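Local coordinates for protein putative nuclease YbcO (Escherichia coli K-12, PDB 3G27) that binds a zinc ion and is probably a nuclease encoded by a prophage, at residues E79-A82 against R83-I87. Numbering follows the deposited sequence.
Sequences EGMA and RTQVI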
ATOM      1  N   GLU A  79      -3.924   1.759  -1.605  1.00 30.07           N
ATOM      2  CA  GLU A  79      -4.645   0.915  -2.582  1.00 30.81           C
ATOM      3  C   GLU A  79      -4.210   1.251  -4.016  1.00 29.61           C
ATOM      4  O   GLU A  79      -3.989   0.352  -4.821  1.00 28.90           O
ATOM      5  CB  GLU A  79      -6.151   1.118  -2.450  1.00 32.08           C
ATOM      6  CG  GLU A  79      -6.975  -0.133  -2.415  1.00 37.06           C
ATOM      7  CD  GLU A  79      -8.302   0.101  -1.698  1.00 42.90           C
ATOM      8  OE1 GLU A  79      -8.742  -0.797  -0.938  1.00 47.74           O
ATOM      9  OE2 GLU A  79      -8.885   1.196  -1.879  1.00 47.39           O
ATOM     10  N   GLY A  80      -4.069   2.539  -4.305  1.00 28.24           N
ATOM     11  CA  GLY A  80      -3.578   3.017  -5.578  1.00 28.67           C
ATOM     12  C   GLY A  80      -2.161   2.596  -5.848  1.00 29.15           C
ATOM     13  O   GLY A  80      -1.830   2.216  -6.968  1.00 29.87           O
HETATM   14  N   MSE A  81      -1.315   2.647  -4.815  1.00 29.80           N
HETATM   15  CA  MSE A  81       0.064   2.174  -4.903  1.00 29.79           C
HETATM   16  C   MSE A  81       0.135   0.689  -5.302  1.00 29.18           C
HETATM   17  O   MSE A  81       0.915   0.311  -6.172  1.00 28.45           O
HETATM   18  CB  MSE A  81       0.791   2.386  -3.566  1.00 30.37           C
HETATM   19  CG  MSE A  81       2.212   1.819  -3.555  1.00 31.93           C
HETATM   20 SE   MSE A  81       3.094   2.036  -1.832  1.00 39.09          SE
HETATM   21  CE  MSE A  81       2.187   0.628  -0.855  1.00 30.19           C
ATOM     22  N   ALA A  82      -0.681  -0.138  -4.656  1.00 28.88           N
ATOM     23  CA  ALA A  82      -0.713  -1.581  -4.924  1.00 28.89           C
ATOM     24  C   ALA A  82      -1.192  -1.875  -6.352  1.00 28.91           C
ATOM     25  O   ALA A  82      -0.623  -2.691  -7.060  1.00 29.08           O
ATOM     26  CB  ALA A  82      -1.590  -2.284  -3.898  1.00 28.13           C
ATOM     27  N   ARG A  83      -2.234  -1.186  -6.782  1.00 29.82           N
ATOM     28  CA  ARG A  83      -2.702  -1.266  -8.176  1.00 29.89           C
ATOM     29  C   ARG A  83      -1.647  -0.838  -9.207  1.00 29.29           C
ATOM     30  O   ARG A  83      -1.439  -1.527 -10.202  1.00 29.55           O
ATOM     31  CB  ARG A  83      -3.934  -0.413  -8.340  1.00 30.66           C
ATOM     32  CG  ARG A  83      -5.104  -0.869  -7.501  1.00 34.46           C
ATOM     33  CD  ARG A  83      -6.351  -0.059  -7.847  1.00 40.35           C
ATOM     34  NE  ARG A  83      -7.387  -0.285  -6.851  1.00 43.82           N
ATOM     35  CZ  ARG A  83      -8.060   0.663  -6.199  1.00 47.66           C
ATOM     36  NH1 ARG A  83      -7.851   1.961  -6.419  1.00 47.87           N
ATOM     37  NH2 ARG A  83      -8.975   0.294  -5.303  1.00 50.58           N
ATOM     38  N   THR A  84      -0.981   0.280  -8.948  1.00 28.63           N
ATOM     39  CA  THR A  84       0.149   0.757  -9.754  1.00 28.08           C
ATOM     40  C   THR A  84       1.295  -0.229  -9.878  1.00 28.84           C
ATOM     41  O   THR A  84       1.791  -0.468 -10.970  1.00 28.84           O
ATOM     42  CB  THR A  84       0.702   2.041  -9.157  1.00 27.85           C
ATOM     43  OG1 THR A  84      -0.374   2.990  -9.043  1.00 26.57           O
ATOM     44  CG2 THR A  84       1.831   2.609 -10.005  1.00 25.37           C
ATOM     45  N   GLN A  85       1.734  -0.788  -8.759  1.00 29.60           N
ATOM     46  CA  GLN A  85       2.786  -1.805  -8.770  1.00 30.11           C
ATOM     47  C   GLN A  85       2.309  -3.019  -9.527  1.00 30.33           C
ATOM     48  O   GLN A  85       3.075  -3.642 -10.254  1.00 29.98           O
ATOM     49  CB  GLN A  85       3.203  -2.182  -7.345  1.00 30.29           C
ATOM     50  CG  GLN A  85       3.885  -1.017  -6.564  1.00 30.85           C
ATOM     51  CD  GLN A  85       4.172  -1.345  -5.103  1.00 31.02           C
ATOM     52  OE1 GLN A  85       3.973  -2.473  -4.650  1.00 34.12           O
ATOM     53  NE2 GLN A  85       4.683  -0.374  -4.375  1.00 31.03           N
ATOM     54  N   VAL A  86       1.032  -3.348  -9.390  1.00 31.09           N
ATOM     55  CA  VAL A  86       0.489  -4.471 -10.130  1.00 31.85           C
ATOM     56  C   VAL A  86       0.501  -4.183 -11.639  1.00 32.85           C
ATOM     57  O   VAL A  86       0.788  -5.071 -12.435  1.00 32.70           O
ATOM     58  CB  VAL A  86      -0.932  -4.838  -9.687  1.00 32.07           C
ATOM     59  CG1 VAL A  86      -1.607  -5.692 -10.779  1.00 31.82           C
ATOM     60  CG2 VAL A  86      -0.913  -5.564  -8.346  1.00 30.54           C
ATOM     61  N   ILE A  87       0.196  -2.949 -12.020  1.00 33.43           N
ATOM     62  CA  ILE A  87       0.343  -2.519 -13.416  1.00 34.47           C
ATOM     63  C   ILE A  87       1.800  -2.657 -13.899  1.00 36.07           C
ATOM     64  O   ILE A  87       2.042  -3.182 -14.993  1.00 35.34           O
ATOM     65  CB  ILE A  87      -0.098  -1.065 -13.605  1.00 33.99           C
ATOM     66  CG1 ILE A  87      -1.614  -0.945 -13.519  1.00 32.93           C
ATOM     67  CG2 ILE A  87       0.403  -0.523 -14.918  1.00 34.95           C
ATOM     68  CD1 ILE A  87      -2.083   0.506 -13.411  1.00 32.76           C
TER
HETATM   69  O   HOH W   1      -8.296   3.446  -4.237  1.00 41.77           O
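Glu79 accepts at its backbone O from Arg83 N (3.0 Å), and the same i to i+4 bonding of an alpha-helix carries through Gly80–Thr84, Met81–Gln85 and Ala82–Val86, so 79-82 and 83-87 are successive turns within the single helix 70-90. The last of these bonds is the most bent, with an angle of 150° at the hydrogen of Val86.

Gly80 O takes a second bond. Thr84 OG1 sits beside its own backbone N (chi1 -55°), which folds the hydroxyl back to 2.7 Å from Gly80 O. It arrives above the carbonyl plane, from the face opposite to Thr84 N. The hydroxyl is also hydrogen-bonded to Thr51 OG1 and Ile52 N, tying the helix to strand 50-53.

On the partly exposed flank, the Arg83 chain runs extended from CG to NE back along the helix. Glu79 CG lies over one face of the guanidinium, 3.5 Å from Arg83 NH2, and the carboxylate plane is turned 26° from the guanidinium plane. The salt bridge from Glu79 OE2 to Arg83 NH2 is long, at 3.5 Å. Water 1 bridges the same pair, accepting from Arg83 NH1 at 2.7 Å and bonding only weakly to Glu79 OE2. Arg83 NH1 also donates to Gln14 O.

Met81, a selenomethionine, and Gln85 run alongside each other in the same direction, with Met81 CG 3.4 Å from Gln85 NE2. That amide nitrogen bonds to Leu48 O and to Gln85 OE1 of the second subunit, while Met81 packs on Met81 of that subunit.

The chemistry thus divides by face: a loose, water-assisted ion pair on one flank, a carbonyl with two donors, one of them a hydroxyl that also bonds to strand 50-53, and a buried amide held in the dimer interface by hydrogen bonds beside nonpolar packing.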